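Local coordinates for protein GCN5-related N-acetyltransferase (Streptococcus suis, PDB 3G3S) that probably transfers an acetyl group from acetyl-CoA to an amine, as members of the GNAT acetyltransferase family do, at residues G14-T19 and V76-A81; G48-F53 and W142-V147. All coordinates share one frame; numbering follows the deposited sequence.

Interaction 1 of 2, residues G14-T19 and V76-A81; sequences GDWPET and VPQNQA. With EDO (1,2-ethanediol), chain H; EDO (1,2-ethanediol), chain G.
The six-membered ring of Trp16 packs against Val76 and Gln78 at the end of strand 73-77, part of the central mixed sheet of this GNAT-family protein. Trp16 lies in the loop between helices 2-13 and 19-26. The contact therefore lays this loop on the strand end, just before helix 80-90.

The contact between the segments is mainly van der Waals. With chi1 at -166°, the indole of Trp16 swings opposite the backbone N and reaches the strand end. Its CZ2 rests on Val76 CG1 at 3.8 Å. Trp16 CH2 lies 3.4 Å from Gln78 CA, and Trp16 CZ3 lies 3.4 Å from Gln78 CB. Val76 O sits at the ring edge, in the ring plane, 3.6 Å from Trp16 CH2. Ala57 and Ile21 also touch the indole.

Polar groups fix the Gln78 chain, which is extended beyond CG. Its amide plane is 17° from the indole plane. Its OE1 bonds to Gly58 N at the end of strand 52-58, which neighbours strand 73-77. Its NE2 bonds to Leu12 O near the end of helix 2-13. The same glutamine thus ties both parts of the fold together.

Two 1,2-ethanediol molecules, probably from the crystallisation liquor, lie beside the contact. The chain H molecule makes weak contacts with Pro77 O and Gln78 O. The chain G molecule bridges the segments. Its O2 donates to Gln78 O at 3.2 Å. Its C2 stands 3.4 Å above one face of the Trp16 ring, offset toward the rim and nearest to NE1.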
# COMPACT_ATOMS: atom_id res chain seq x y z
N GLY A 14 -13.16 -3.55 -8.66
CA GLY A 14 -12.62 -3.54 -10.00
C GLY A 14 -11.87 -2.27 -10.24
O GLY A 14 -11.19 -1.78 -9.35
N ASP A 15 -12.02 -1.75 -11.46
CA ASP A 15 -11.42 -0.51 -11.90
C ASP A 15 -12.42 0.62 -11.64
O ASP A 15 -13.29 0.95 -12.49
CB ASP A 15 -11.12 -0.63 -13.39
CG ASP A 15 -10.30 0.50 -13.91
OD1 ASP A 15 -10.18 1.55 -13.22
OD2 ASP A 15 -9.77 0.32 -15.04
N TRP A 16 -12.31 1.20 -10.44
CA TRP A 16 -13.22 2.25 -9.98
C TRP A 16 -12.31 3.29 -9.42
O TRP A 16 -11.85 3.17 -8.30
CB TRP A 16 -14.18 1.67 -8.92
CG TRP A 16 -15.34 2.51 -8.60
CD1 TRP A 16 -15.55 3.83 -8.92
CD2 TRP A 16 -16.46 2.11 -7.77
NE1 TRP A 16 -16.75 4.27 -8.38
CE2 TRP A 16 -17.31 3.25 -7.65
CE3 TRP A 16 -16.79 0.94 -7.12
CZ2 TRP A 16 -18.48 3.21 -6.94
CZ3 TRP A 16 -17.93 0.91 -6.42
CH2 TRP A 16 -18.78 2.02 -6.31
N PRO A 17 -11.99 4.33 -10.21
CA PRO A 17 -10.99 5.29 -9.79
C PRO A 17 -11.45 6.38 -8.78
O PRO A 17 -11.28 7.58 -9.04
CB PRO A 17 -10.55 5.90 -11.14
CG PRO A 17 -11.79 5.99 -11.92
CD PRO A 17 -12.57 4.69 -11.51
N GLU A 18 -12.04 5.97 -7.66
CA GLU A 18 -12.38 6.89 -6.59
C GLU A 18 -11.36 6.67 -5.48
O GLU A 18 -11.26 5.58 -4.91
CB GLU A 18 -13.80 6.65 -6.10
CG GLU A 18 -14.84 7.16 -7.06
CD GLU A 18 -14.99 8.67 -7.09
OE1 GLU A 18 -14.27 9.38 -6.36
OE2 GLU A 18 -15.92 9.13 -7.80
N THR A 19 -10.61 7.72 -5.12
CA THR A 19 -9.48 7.52 -4.21
C THR A 19 -9.86 7.09 -2.80
O THR A 19 -9.05 6.49 -2.13
CB THR A 19 -8.51 8.74 -4.17
OG1 THR A 19 -8.99 9.75 -3.30
CG2 THR A 19 -8.24 9.29 -5.62
N VAL A 76 -22.64 5.61 -2.63
CA VAL A 76 -22.27 5.61 -4.03
C VAL A 76 -22.39 4.19 -4.60
O VAL A 76 -21.53 3.35 -4.37
CB VAL A 76 -20.85 6.16 -4.27
CG1 VAL A 76 -20.60 6.20 -5.81
CG2 VAL A 76 -20.65 7.55 -3.60
N PRO A 77 -23.45 3.92 -5.38
CA PRO A 77 -23.63 2.61 -5.98
C PRO A 77 -22.70 2.35 -7.16
O PRO A 77 -22.58 3.20 -8.05
CB PRO A 77 -25.05 2.67 -6.52
CG PRO A 77 -25.35 4.07 -6.74
CD PRO A 77 -24.55 4.84 -5.74
N GLN A 78 -22.09 1.17 -7.19
CA GLN A 78 -21.22 0.81 -8.28
C GLN A 78 -22.02 0.69 -9.55
O GLN A 78 -21.53 1.00 -10.64
CB GLN A 78 -20.61 -0.55 -8.01
CG GLN A 78 -19.70 -1.07 -9.14
CD GLN A 78 -19.07 -2.41 -8.81
OE1 GLN A 78 -19.75 -3.35 -8.32
NE2 GLN A 78 -17.78 -2.51 -9.08
N ASN A 79 -23.26 0.23 -9.41
CA ASN A 79 -24.11 -0.05 -10.56
C ASN A 79 -25.59 0.20 -10.30
O ASN A 79 -26.01 0.48 -9.18
CB ASN A 79 -23.84 -1.50 -11.03
CG ASN A 79 -24.06 -2.51 -9.93
OD1 ASN A 79 -25.14 -2.57 -9.40
ND2 ASN A 79 -23.04 -3.27 -9.56
N GLN A 80 -26.38 0.11 -11.36
CA GLN A 80 -27.79 0.41 -11.30
C GLN A 80 -28.56 -0.59 -10.44
O GLN A 80 -29.62 -0.25 -9.92
CB GLN A 80 -28.36 0.46 -12.71
CG GLN A 80 -29.82 0.87 -12.74
CD GLN A 80 -30.06 2.23 -12.19
OE1 GLN A 80 -29.46 3.20 -12.64
NE2 GLN A 80 -31.01 2.35 -11.26
N ALA A 81 -28.02 -1.80 -10.29
CA ALA A 81 -28.67 -2.84 -9.46
C ALA A 81 -28.66 -2.39 -7.99
O ALA A 81 -29.64 -2.58 -7.23
CB ALA A 81 -27.99 -4.18 -9.63
C1 EDO H . -24.85 3.68 -10.54
O1 EDO H . -23.58 3.42 -11.14
C2 EDO H . -25.90 3.57 -11.62
O2 EDO H . -25.68 4.65 -12.54
C1 EDO G . -17.99 1.92 -12.17
O1 EDO G . -17.10 0.89 -11.73
C2 EDO G . -18.39 2.82 -11.02
O2 EDO G . -19.62 3.44 -11.32

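Interaction 2 of 2, residues G48-F53 and W142-V147; sequences GRQSFF and WSRDLV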
# COMPACT_ATOMS: atom_id res chain seq x y z
N GLY A 48 -14.97 7.61 6.87
CA GLY A 48 -15.45 8.82 7.51
C GLY A 48 -15.45 8.73 9.02
O GLY A 48 -15.11 7.69 9.59
N ARG A 49 -15.82 9.85 9.65
CA ARG A 49 -15.89 9.94 11.11
C ARG A 49 -17.07 10.83 11.50
O ARG A 49 -17.90 10.46 12.34
CB ARG A 49 -14.57 10.46 11.69
CG ARG A 49 -14.32 10.04 13.13
CD ARG A 49 -12.94 10.45 13.73
NE ARG A 49 -12.90 11.86 14.14
CZ ARG A 49 -13.27 12.31 15.34
N GLN A 50 -17.15 12.01 10.90
CA GLN A 50 -18.26 12.94 11.09
C GLN A 50 -19.17 12.92 9.87
O GLN A 50 -20.39 12.89 10.01
CB GLN A 50 -17.72 14.34 11.32
CG GLN A 50 -16.82 14.45 12.55
CD GLN A 50 -16.30 15.85 12.76
OE1 GLN A 50 -15.89 16.52 11.82
NE2 GLN A 50 -16.30 16.30 14.01
N SER A 51 -18.57 12.99 8.69
CA SER A 51 -19.31 12.77 7.46
C SER A 51 -18.70 11.49 6.85
O SER A 51 -17.59 11.11 7.22
CB SER A 51 -19.20 13.95 6.50
OG SER A 51 -17.95 13.94 5.90
N PHE A 52 -19.43 10.82 5.97
CA PHE A 52 -19.03 9.55 5.42
C PHE A 52 -19.34 9.35 3.97
O PHE A 52 -20.23 10.00 3.40
CB PHE A 52 -19.83 8.41 6.11
CG PHE A 52 -19.57 8.26 7.58
CD1 PHE A 52 -20.19 9.10 8.51
CD2 PHE A 52 -18.76 7.24 8.04
CE1 PHE A 52 -19.94 8.94 9.87
CE2 PHE A 52 -18.51 7.09 9.39
CZ PHE A 52 -19.11 7.93 10.30
N PHE A 53 -18.60 8.42 3.39
CA PHE A 53 -18.88 7.84 2.10
C PHE A 53 -19.03 6.35 2.29
O PHE A 53 -18.28 5.72 3.04
CB PHE A 53 -17.76 8.07 1.11
CG PHE A 53 -17.83 9.41 0.47
CD1 PHE A 53 -17.35 10.53 1.12
CD2 PHE A 53 -18.41 9.55 -0.79
CE1 PHE A 53 -17.44 11.78 0.53
CE2 PHE A 53 -18.50 10.83 -1.39
CZ PHE A 53 -18.02 11.92 -0.74
N TRP A 142 -19.37 23.94 9.24
CA TRP A 142 -19.03 24.21 7.86
C TRP A 142 -17.60 23.78 7.49
O TRP A 142 -17.37 23.38 6.37
CB TRP A 142 -19.21 25.69 7.49
CG TRP A 142 -18.11 26.60 7.99
CD1 TRP A 142 -18.10 27.29 9.16
CD2 TRP A 142 -16.88 26.91 7.33
NE1 TRP A 142 -16.94 28.00 9.28
CE2 TRP A 142 -16.18 27.81 8.16
CE3 TRP A 142 -16.32 26.53 6.12
CZ2 TRP A 142 -14.92 28.31 7.83
CZ3 TRP A 142 -15.06 27.03 5.78
CH2 TRP A 142 -14.38 27.91 6.64
N SER A 143 -16.67 23.86 8.44
CA SER A 143 -15.25 23.56 8.15
C SER A 143 -14.75 22.22 8.67
O SER A 143 -13.65 21.79 8.34
CB SER A 143 -14.38 24.67 8.76
OG SER A 143 -14.64 24.80 10.14
N ARG A 144 -15.56 21.51 9.42
CA ARG A 144 -15.04 20.33 10.08
C ARG A 144 -14.54 19.22 9.19
O ARG A 144 -13.59 18.55 9.56
CB ARG A 144 -16.05 19.81 11.11
CG ARG A 144 -17.30 19.27 10.60
CD ARG A 144 -18.15 18.80 11.78
NE ARG A 144 -19.28 17.99 11.34
CZ ARG A 144 -20.11 17.33 12.16
NH1 ARG A 144 -19.97 17.38 13.49
NH2 ARG A 144 -21.10 16.62 11.63
N ASP A 145 -15.13 19.03 8.01
CA ASP A 145 -14.65 18.00 7.09
C ASP A 145 -13.27 18.29 6.50
O ASP A 145 -12.68 17.43 5.86
CB ASP A 145 -15.65 17.79 5.95
CG ASP A 145 -16.93 17.14 6.42
OD1 ASP A 145 -16.92 16.52 7.51
OD2 ASP A 145 -17.93 17.25 5.69
N LEU A 146 -12.76 19.50 6.70
CA LEU A 146 -11.40 19.81 6.25
C LEU A 146 -10.35 18.90 6.97
O LEU A 146 -9.33 18.53 6.39
CB LEU A 146 -11.08 21.27 6.48
CG LEU A 146 -11.86 22.27 5.62
CD1 LEU A 146 -11.50 23.70 5.99
CD2 LEU A 146 -11.62 21.99 4.13
N VAL A 147 -10.63 18.56 8.23
CA VAL A 147 -9.75 17.75 9.05
C VAL A 147 -10.41 16.63 9.86
O VAL A 147 -9.70 15.76 10.35
CB VAL A 147 -9.04 18.64 10.09
CG1 VAL A 147 -8.37 19.82 9.41
CG2 VAL A 147 -9.99 19.13 11.18
O HOH W 1 -15.61 15.59 9.49
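Ser51 OG hydrogen-bonds with Tyr178 OH and also meets the carboxylate of Asp145. It lies 3.2 Å from Asp145 OD1, a weak bond that is not settled. Asp145 OD2 is almost as near to Ser51 OG, at 3.3 Å. Asp145 CG is anti to its own carbonyl carbon (chi1 -70°), and this brings the carboxylate over to Ser51.

A water oxygen is modelled between Gln50 OE1 and Asp145 OD1, 2.5 Å from each. These distances are too short to be trusted, so the bridge is doubtful. Gln50 OE1 and Asp145 OD1 are themselves 4.4 Å apart.

The Gln50 side chain crosses that of Arg144 at a slant. Gln50 OE1 rests against the methylenes of the arginine, 3.2 Å from Arg144 CD and 3.3 Å from Arg144 CG. Gln50 CB sits 3.9 Å above the centre of one Arg144 guanidinium face. The amide and guanidinium planes are 33° apart. Leu138 of helix 131-139 also packs on Gln50.

The contact joins the turn between strands 42-48 and 52-58 to the loop after helix 131-139. With no salt bridge between the segments, this junction depends on weak polar contacts and on the Gln50 chain lying over the guanidinium.

Interactions 1 and 2 reach the same sheet through neighbouring parallel strands, 73-77 and 52-58. Their centres are about 21 Å apart. They nevertheless touch directly, Val76 CG2 of interaction 1 packing on Phe53 CD2 of interaction 2 at 4.1 Å. Along the chain their segments alternate, so the two contacts interlock in sequence. Interaction 2 lies nearer the centre of the chain, about 9 Å from it between centres, against about 15 Å for interaction 1. Its 48-53 segment leads into strand 52-58. The ethanediols belong to interaction 1 alone. Neither contact holds a bound cofactor or substrate.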